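Xanthomonas outer protein D (Xanthomonas euvesicatoria, PDB 2OIX) is a type III secreted virulence effector whose C-terminal Ulp1-family cysteine protease domain removes SUMO from its targets, deposited here as an inactive catalytic fragment. Local coordinates at residues Arg19-Glu24 with Leu30-Ser35; Ala148-Asp153 with Arg162-Ile167. The protein carries 1 engineered substitution. All blocks are in the same frame, centred on the assembly; numbering follows the deposited sequence.

Contact 1: Arg19-Glu24 with Leu30-Ser35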
ATOM      1  N   ARG A  19      -0.492  -5.487 -14.633  1.00 31.50           N
ATOM      2  CA  ARG A  19      -0.416  -5.910 -16.030  1.00 31.92           C
ATOM      3  C   ARG A  19       0.865  -5.400 -16.680  1.00 31.95           C
ATOM      4  O   ARG A  19       1.515  -6.130 -17.448  1.00 31.19           O
ATOM      5  CB  ARG A  19      -1.625  -5.411 -16.811  1.00 31.99           C
ATOM      6  CG  ARG A  19      -2.915  -6.132 -16.459  1.00 36.39           C
ATOM      7  CD  ARG A  19      -4.124  -5.454 -17.114  1.00 42.55           C
ATOM      8  NE  ARG A  19      -5.298  -5.489 -16.228  1.00 47.14           N
ATOM      9  CZ  ARG A  19      -6.125  -4.460 -16.022  1.00 49.00           C
ATOM     10  NH1 ARG A  19      -5.913  -3.284 -16.620  1.00 48.49           N
ATOM     11  NH2 ARG A  19      -7.164  -4.602 -15.205  1.00 50.61           N
ATOM     12  N   ARG A  20       1.223  -4.147 -16.375  1.00 31.87           N
ATOM     13  CA  ARG A  20       2.436  -3.564 -16.915  1.00 32.13           C
ATOM     14  C   ARG A  20       3.685  -4.309 -16.440  1.00 31.88           C
ATOM     15  O   ARG A  20       4.609  -4.494 -17.216  1.00 31.78           O
ATOM     16  CB  ARG A  20       2.506  -2.052 -16.670  1.00 31.96           C
ATOM     17  CG  ARG A  20       1.448  -1.265 -17.454  1.00 32.19           C
ATOM     18  CD  ARG A  20       1.624   0.234 -17.294  1.00 32.87           C
ATOM     19  NE  ARG A  20       1.156   0.736 -16.001  1.00 35.26           N
ATOM     20  CZ  ARG A  20       1.922   1.280 -15.053  1.00 35.77           C
ATOM     21  NH1 ARG A  20       3.245   1.411 -15.213  1.00 36.90           N
ATOM     22  NH2 ARG A  20       1.354   1.677 -13.917  1.00 34.53           N
ATOM     23  N   LEU A  21       3.673  -4.789 -15.197  1.00 32.19           N
ATOM     24  CA  LEU A  21       4.822  -5.480 -14.595  1.00 33.34           C
ATOM     25  C   LEU A  21       4.914  -6.980 -14.903  1.00 33.85           C
ATOM     26  O   LEU A  21       5.881  -7.638 -14.514  1.00 33.77           O
ATOM     27  CB  LEU A  21       4.815  -5.289 -13.060  1.00 32.88           C
ATOM     28  CG  LEU A  21       4.764  -3.858 -12.521  1.00 33.27           C
ATOM     29  CD1 LEU A  21       4.965  -3.858 -11.016  1.00 34.19           C
ATOM     30  CD2 LEU A  21       5.792  -2.922 -13.225  1.00 33.63           C
ATOM     31  N   ARG A  22       3.912  -7.522 -15.585  1.00 35.03           N
ATOM     32  CA  ARG A  22       3.849  -8.962 -15.830  1.00 36.39           C
ATOM     33  C   ARG A  22       5.104  -9.548 -16.487  1.00 36.45           C
ATOM     34  O   ARG A  22       5.557  -9.085 -17.528  1.00 35.80           O
ATOM     35  CB  ARG A  22       2.612  -9.308 -16.656  1.00 36.90           C
ATOM     36  CG  ARG A  22       1.448  -9.732 -15.796  1.00 40.07           C
ATOM     37  CD  ARG A  22       0.549 -10.656 -16.576  1.00 44.80           C
ATOM     38  NE  ARG A  22      -0.433  -9.929 -17.370  1.00 47.72           N
ATOM     39  CZ  ARG A  22      -1.082 -10.426 -18.425  1.00 48.76           C
ATOM     40  NH1 ARG A  22      -0.851 -11.670 -18.855  1.00 48.72           N
ATOM     41  NH2 ARG A  22      -1.960  -9.658 -19.058  1.00 48.99           N
ATOM     42  N   GLY A  23       5.673 -10.564 -15.847  1.00 37.18           N
ATOM     43  CA  GLY A  23       6.823 -11.261 -16.416  1.00 37.30           C
ATOM     44  C   GLY A  23       8.174 -10.665 -16.066  1.00 37.87           C
ATOM     45  O   GLY A  23       9.202 -11.281 -16.344  1.00 37.91           O
ATOM     46  N   GLU A  24       8.184  -9.468 -15.466  1.00 37.92           N
ATOM     47  CA  GLU A  24       9.437  -8.833 -15.056  1.00 38.28           C
ATOM     48  C   GLU A  24      10.095  -9.616 -13.918  1.00 37.86           C
ATOM     49  O   GLU A  24       9.394 -10.236 -13.108  1.00 37.32           O
ATOM     50  CB  GLU A  24       9.219  -7.377 -14.630  1.00 38.85           C
ATOM     51  CG  GLU A  24       8.646  -6.467 -15.709  1.00 40.88           C
ATOM     52  CD  GLU A  24       9.696  -5.941 -16.673  1.00 45.80           C
ATOM     53  OE1 GLU A  24      10.776  -6.564 -16.812  1.00 46.10           O
ATOM     54  OE2 GLU A  24       9.430  -4.893 -17.303  1.00 49.73           O
ATOM     55  N   LEU A  30       5.321  -9.454  -5.588  1.00 25.26           N
ATOM     56  CA  LEU A  30       4.456  -8.296  -5.249  1.00 26.23           C
ATOM     57  C   LEU A  30       2.992  -8.670  -5.162  1.00 26.76           C
ATOM     58  O   LEU A  30       2.499  -9.448  -6.002  1.00 25.62           O
ATOM     59  CB  LEU A  30       4.572  -7.206  -6.320  1.00 26.73           C
ATOM     60  CG  LEU A  30       5.975  -6.707  -6.678  1.00 28.07           C
ATOM     61  CD1 LEU A  30       5.949  -5.769  -7.877  1.00 29.65           C
ATOM     62  CD2 LEU A  30       6.598  -6.011  -5.510  1.00 31.37           C
ATOM     63  N   HIS A  31       2.296  -8.112  -4.165  1.00 26.77           N
ATOM     64  CA  HIS A  31       0.818  -8.194  -4.111  1.00 27.84           C
ATOM     65  C   HIS A  31       0.219  -6.799  -3.835  1.00 28.00           C
ATOM     66  O   HIS A  31       0.532  -6.193  -2.805  1.00 27.03           O
ATOM     67  CB  HIS A  31       0.354  -9.169  -3.041  1.00 28.93           C
ATOM     68  CG  HIS A  31      -1.137  -9.298  -2.962  1.00 31.38           C
ATOM     69  ND1 HIS A  31      -1.863 -10.032  -3.873  1.00 35.26           N
ATOM     70  CD2 HIS A  31      -2.038  -8.761  -2.100  1.00 33.19           C
ATOM     71  CE1 HIS A  31      -3.149  -9.955  -3.572  1.00 37.61           C
ATOM     72  NE2 HIS A  31      -3.283  -9.180  -2.507  1.00 37.72           N
ATOM     73  N   PHE A  32      -0.582  -6.284  -4.775  1.00 26.83           N
ATOM     74  CA  PHE A  32      -1.265  -5.011  -4.584  1.00 26.74           C
ATOM     75  C   PHE A  32      -2.621  -5.286  -3.981  1.00 26.07           C
ATOM     76  O   PHE A  32      -3.540  -5.846  -4.629  1.00 26.28           O
ATOM     77  CB  PHE A  32      -1.371  -4.235  -5.918  1.00 26.84           C
ATOM     78  CG  PHE A  32      -0.049  -4.066  -6.599  1.00 28.72           C
ATOM     79  CD1 PHE A  32       1.067  -3.620  -5.884  1.00 28.81           C
ATOM     80  CD2 PHE A  32       0.095  -4.363  -7.955  1.00 32.91           C
ATOM     81  CE1 PHE A  32       2.300  -3.462  -6.506  1.00 29.80           C
ATOM     82  CE2 PHE A  32       1.347  -4.211  -8.587  1.00 33.38           C
ATOM     83  CZ  PHE A  32       2.450  -3.756  -7.851  1.00 31.39           C
ATOM     84  N   ALA A  33      -2.744  -4.988  -2.703  1.00 25.73           N
ATOM     85  CA  ALA A  33      -4.027  -5.291  -2.083  1.00 27.53           C
ATOM     86  C   ALA A  33      -5.149  -4.347  -2.511  1.00 27.11           C
ATOM     87  O   ALA A  33      -4.949  -3.152  -2.878  1.00 29.73           O
ATOM     88  CB  ALA A  33      -3.933  -5.387  -0.557  1.00 27.33           C
ATOM     89  N   ASP A  34      -6.340  -4.934  -2.560  1.00 28.10           N
ATOM     90  CA  ASP A  34      -7.566  -4.184  -2.776  1.00 27.25           C
ATOM     91  C   ASP A  34      -7.882  -3.508  -1.443  1.00 27.18           C
ATOM     92  O   ASP A  34      -7.894  -4.167  -0.394  1.00 24.98           O
ATOM     93  CB  ASP A  34      -8.697  -5.155  -3.118  1.00 28.17           C
ATOM     94  CG  ASP A  34     -10.010  -4.456  -3.279  1.00 32.11           C
ATOM     95  OD1 ASP A  34     -10.333  -4.024  -4.414  1.00 34.48           O
ATOM     96  OD2 ASP A  34     -10.730  -4.311  -2.282  1.00 33.53           O
ATOM     97  N   SER A  35      -8.188  -2.221  -1.469  1.00 26.45           N
ATOM     98  CA  SER A  35      -8.363  -1.415  -0.259  1.00 27.43           C
ATOM     99  C   SER A  35      -9.587  -1.786   0.571  1.00 27.25           C
ATOM    100  O   SER A  35      -9.582  -1.628   1.783  1.00 28.68           O
ATOM    101  CB  SER A  35      -8.356   0.085  -0.602  1.00 28.52           C
ATOM    102  OG  SER A  35      -9.325   0.393  -1.578  1.00 32.32           O
TER
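Leu21 meets Leu30 and Phe32 where the chain leaves helix 7-20 and returns as strand 30-32, an outermost strand of the mixed sheet in this Ulp1-type protease domain. Arg20, on the helical part of 19-24, forms salt bridges to Asp16 and, through NH2, to Glu145 of helix 136-153. Leu21 carries the whole contact on its side of the interface. With CG anti to its carbonyl carbon (chi1 -55°) and CD1 leading, its side chain reaches toward the strand and crosses those of Leu30 and Phe32 at about a right angle. One methyl serves two neighbours: CD1 of Leu21 lies 3.8 Å from CD1 of Leu30 and sits near the plane of the Phe32 ring, at its edge. Leu30 and Phe32, alternate residues of the strand, both point toward Leu21, while His31 between them pairs its backbone with Ile64 and Phe66 of the adjacent parallel strand. Phe32 also packs against Leu17 and Ala18 of helix 7-20 and meets the ring of Phe66.

Leu21 also opens a type II beta turn that ends at Glu24, closed by Glu24 N to Leu21 O at 3.1 Å. Gly23 holds a backbone conformation (phi 88°) in which a side chain would press on the preceding carbonyl oxygen. The contact is small, 80 Å² in all, and purely apolar; its ring-edge approach is Leu21 CD1 to Phe32 CZ, at 4.0 Å.

Contact 2: Ala148-Asp153 with Arg162-Ile167; sequences AHRVLD and RDLTDI
Arg150 reaches from helix 136-153 to the backbone of Asp163, tying the helix to the loop that precedes helix 171-179 in the Ulp1-type catalytic domain. Its CG stands beside the backbone N (chi1 -64°), and the chain then runs extended from CG to NE, carrying the guanidinium clear of the helix. There NH1 donates to Asp163 O at 2.8 Å, with an N-H...O angle of 160°. The acceptor lies near the guanidinium plane, whereas the donor is tilted 29° from the plane of the carbonyl. NH1 also bonds to Gly161 O, so two loop carbonyls hold this end of the arginine. Leu164 places CD2 over one guanidinium face, its side chain otherwise packing on Val146 and Leu147 of the same helix.

Arg162 sends its guanidinium to Phe156 O, Tyr158 O and the hydroxyl of Tyr92. The carboxylate of Asp163 is not the group that Arg150 grips. It turns instead along its own loop, forming an Asx turn that overlaps the start of the type I beta turn from Leu164 to Ile167: OD1 of Asp163 accepts from Thr165 N, which meets it on the anti side at 2.9 Å.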
ATOM      1  N   ALA A 148       7.375  -0.645  -6.206  1.00 21.93           N
ATOM      2  CA  ALA A 148       7.291  -1.799  -7.130  1.00 22.10           C
ATOM      3  C   ALA A 148       8.468  -1.859  -8.096  1.00 21.96           C
ATOM      4  O   ALA A 148       9.077  -2.913  -8.268  1.00 22.12           O
ATOM      5  CB  ALA A 148       5.950  -1.824  -7.897  1.00 21.38           C
ATOM      6  N   HIS A 149       8.794  -0.741  -8.738  1.00 20.91           N
ATOM      7  CA  HIS A 149       9.952  -0.751  -9.634  1.00 22.78           C
ATOM      8  C   HIS A 149      11.297  -1.026  -8.921  1.00 22.70           C
ATOM      9  O   HIS A 149      12.201  -1.672  -9.491  1.00 22.48           O
ATOM     10  CB  HIS A 149       9.973   0.513 -10.494  1.00 22.55           C
ATOM     11  CG  HIS A 149       8.996   0.464 -11.637  1.00 25.77           C
ATOM     12  ND1 HIS A 149       7.653   0.727 -11.478  1.00 27.99           N
ATOM     13  CD2 HIS A 149       9.169   0.172 -12.951  1.00 27.54           C
ATOM     14  CE1 HIS A 149       7.037   0.588 -12.641  1.00 28.56           C
ATOM     15  NE2 HIS A 149       7.935   0.260 -13.553  1.00 27.76           N
ATOM     16  N   ARG A 150      11.423  -0.573  -7.674  1.00 22.59           N
ATOM     17  CA  ARG A 150      12.627  -0.874  -6.896  1.00 22.23           C
ATOM     18  C   ARG A 150      12.724  -2.369  -6.565  1.00 22.12           C
ATOM     19  O   ARG A 150      13.820  -2.918  -6.509  1.00 22.52           O
ATOM     20  CB  ARG A 150      12.672  -0.015  -5.626  1.00 21.97           C
ATOM     21  CG  ARG A 150      12.786   1.477  -5.974  1.00 22.13           C
ATOM     22  CD  ARG A 150      13.002   2.337  -4.724  1.00 21.92           C
ATOM     23  NE  ARG A 150      13.014   3.766  -5.071  1.00 20.87           N
ATOM     24  CZ  ARG A 150      12.949   4.763  -4.194  1.00 23.92           C
ATOM     25  NH1 ARG A 150      12.896   4.514  -2.932  1.00 21.23           N
ATOM     26  NH2 ARG A 150      12.940   6.056  -4.583  1.00 20.32           N
ATOM     27  N   VAL A 151      11.594  -3.032  -6.365  1.00 22.71           N
ATOM     28  CA  VAL A 151      11.635  -4.487  -6.110  1.00 22.05           C
ATOM     29  C   VAL A 151      12.122  -5.148  -7.419  1.00 23.42           C
ATOM     30  O   VAL A 151      13.022  -5.975  -7.406  1.00 24.24           O
ATOM     31  CB  VAL A 151      10.295  -5.044  -5.641  1.00 21.68           C
ATOM     32  CG1 VAL A 151      10.353  -6.572  -5.579  1.00 22.58           C
ATOM     33  CG2 VAL A 151       9.886  -4.415  -4.225  1.00 19.26           C
ATOM     34  N   LEU A 152      11.564  -4.726  -8.554  1.00 23.76           N
ATOM     35  CA  LEU A 152      11.910  -5.312  -9.845  1.00 24.59           C
ATOM     36  C   LEU A 152      13.382  -5.157 -10.164  1.00 24.92           C
ATOM     37  O   LEU A 152      14.009  -6.078 -10.704  1.00 23.67           O
ATOM     38  CB  LEU A 152      11.111  -4.629 -10.953  1.00 24.58           C
ATOM     39  CG  LEU A 152       9.800  -5.254 -11.454  1.00 26.52           C
ATOM     40  CD1 LEU A 152       8.954  -5.983 -10.396  1.00 25.77           C
ATOM     41  CD2 LEU A 152       8.977  -4.203 -12.184  1.00 26.93           C
ATOM     42  N   ASP A 153      13.930  -3.978  -9.863  1.00 24.49           N
ATOM     43  CA  ASP A 153      15.284  -3.706 -10.311  1.00 26.23           C
ATOM     44  C   ASP A 153      16.306  -4.028  -9.240  1.00 25.84           C
ATOM     45  O   ASP A 153      17.510  -3.832  -9.441  1.00 25.76           O
ATOM     46  CB  ASP A 153      15.412  -2.291 -10.893  1.00 27.12           C
ATOM     47  CG  ASP A 153      15.511  -1.202  -9.837  1.00 30.21           C
ATOM     48  OD1 ASP A 153      15.482  -1.497  -8.627  1.00 31.36           O
ATOM     49  OD2 ASP A 153      15.604  -0.008 -10.234  1.00 36.08           O
ATOM     50  N   ARG A 162      13.781   2.173   0.552  1.00 22.87           N
ATOM     51  CA  ARG A 162      12.336   2.273   0.793  1.00 23.18           C
ATOM     52  C   ARG A 162      11.976   3.732   1.130  1.00 24.27           C
ATOM     53  O   ARG A 162      10.873   4.029   1.577  1.00 24.86           O
ATOM     54  CB  ARG A 162      11.965   1.307   1.934  1.00 23.51           C
ATOM     55  CG  ARG A 162      11.845  -0.171   1.477  1.00 25.57           C
ATOM     56  CD  ARG A 162      12.563  -1.138   2.426  1.00 24.23           C
ATOM     57  NE  ARG A 162      14.005  -1.136   2.216  1.00 27.15           N
ATOM     58  CZ  ARG A 162      14.925  -1.236   3.170  1.00 32.45           C
ATOM     59  NH1 ARG A 162      14.569  -1.361   4.438  1.00 30.56           N
ATOM     60  NH2 ARG A 162      16.216  -1.211   2.850  1.00 33.56           N
ATOM     61  N   ASP A 163      12.892   4.661   0.848  1.00 24.03           N
ATOM     62  CA  ASP A 163      12.659   6.089   1.140  1.00 23.93           C
ATOM     63  C   ASP A 163      11.813   6.657   0.028  1.00 23.18           C
ATOM     64  O   ASP A 163      12.148   6.496  -1.133  1.00 23.39           O
ATOM     65  CB  ASP A 163      14.001   6.858   1.222  1.00 24.14           C
ATOM     66  CG  ASP A 163      13.869   8.270   1.821  1.00 28.36           C
ATOM     67  OD1 ASP A 163      12.788   8.861   1.818  1.00 32.70           O
ATOM     68  OD2 ASP A 163      14.893   8.821   2.301  1.00 32.82           O
ATOM     69  N   LEU A 164      10.742   7.362   0.387  1.00 23.12           N
ATOM     70  CA  LEU A 164       9.848   7.996  -0.604  1.00 21.84           C
ATOM     71  C   LEU A 164       9.741   9.509  -0.419  1.00 24.20           C
ATOM     72  O   LEU A 164       8.803  10.133  -0.938  1.00 23.30           O
ATOM     73  CB  LEU A 164       8.438   7.348  -0.559  1.00 22.75           C
ATOM     74  CG  LEU A 164       8.298   5.877  -1.032  1.00 21.18           C
ATOM     75  CD1 LEU A 164       6.815   5.354  -0.970  1.00 21.63           C
ATOM     76  CD2 LEU A 164       8.830   5.775  -2.482  1.00 24.87           C
ATOM     77  N   THR A 165      10.695  10.092   0.310  1.00 25.74           N
ATOM     78  CA  THR A 165      10.723  11.526   0.632  1.00 28.88           C
ATOM     79  C   THR A 165      10.578  12.369  -0.634  1.00 31.51           C
ATOM     80  O   THR A 165       9.830  13.352  -0.670  1.00 31.69           O
ATOM     81  CB  THR A 165      12.027  11.897   1.396  1.00 27.90           C
ATOM     82  OG1 THR A 165      12.200  11.034   2.528  1.00 28.25           O
ATOM     83  CG2 THR A 165      11.992  13.305   1.893  1.00 29.29           C
ATOM     84  N   ASP A 166      11.242  11.933  -1.698  1.00 35.18           N
ATOM     85  CA  ASP A 166      11.341  12.731  -2.927  1.00 38.96           C
ATOM     86  C   ASP A 166      10.317  12.449  -4.036  1.00 40.25           C
ATOM     87  O   ASP A 166      10.506  12.902  -5.160  1.00 40.80           O
ATOM     88  CB  ASP A 166      12.756  12.583  -3.490  1.00 39.37           C
ATOM     89  CG  ASP A 166      13.814  13.203  -2.574  1.00 44.03           C
ATOM     90  OD1 ASP A 166      13.637  14.383  -2.165  1.00 49.63           O
ATOM     91  OD2 ASP A 166      14.835  12.525  -2.276  1.00 47.07           O
ATOM     92  N   ILE A 167       9.265  11.684  -3.760  1.00 40.98           N
ATOM     93  CA  ILE A 167       8.312  11.383  -4.839  1.00 43.10           C
ATOM     94  C   ILE A 167       7.558  12.633  -5.315  1.00 43.23           C
ATOM     95  O   ILE A 167       7.448  13.627  -4.601  1.00 42.36           O
ATOM     96  CB  ILE A 167       7.324  10.216  -4.536  1.00 43.32           C
ATOM     97  CG1 ILE A 167       6.303  10.599  -3.450  1.00 43.37           C
ATOM     98  CG2 ILE A 167       8.095   8.933  -4.182  1.00 44.56           C
ATOM     99  CD1 ILE A 167       5.080   9.672  -3.367  1.00 44.59           C
TER

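Contacts 1 and 2 follow one another along the chain, with centres about 15 Å apart, and the C-terminal part of helix 136-153 joins them. Arg150 extends to the loop 162-167, while Ala148, His149, Val151 and Leu152 pack against residues of contact 1. Leu21 uses both methyls here: CD2 lies 3.6 Å from Leu152 CD2, and CD1 lies 3.9 Å from Ala148 CB. Leu30 CD2 comes within 3.8 Å of Val151 CG1. Contact 1 is thus apolar packing that continues onto the helix from which Arg150 bonds the loop, contact 2 chiefly a side-chain to backbone hydrogen bond. The N-terminal end of that helix carries the engineered alanine replacing the probable nucleophilic cysteine.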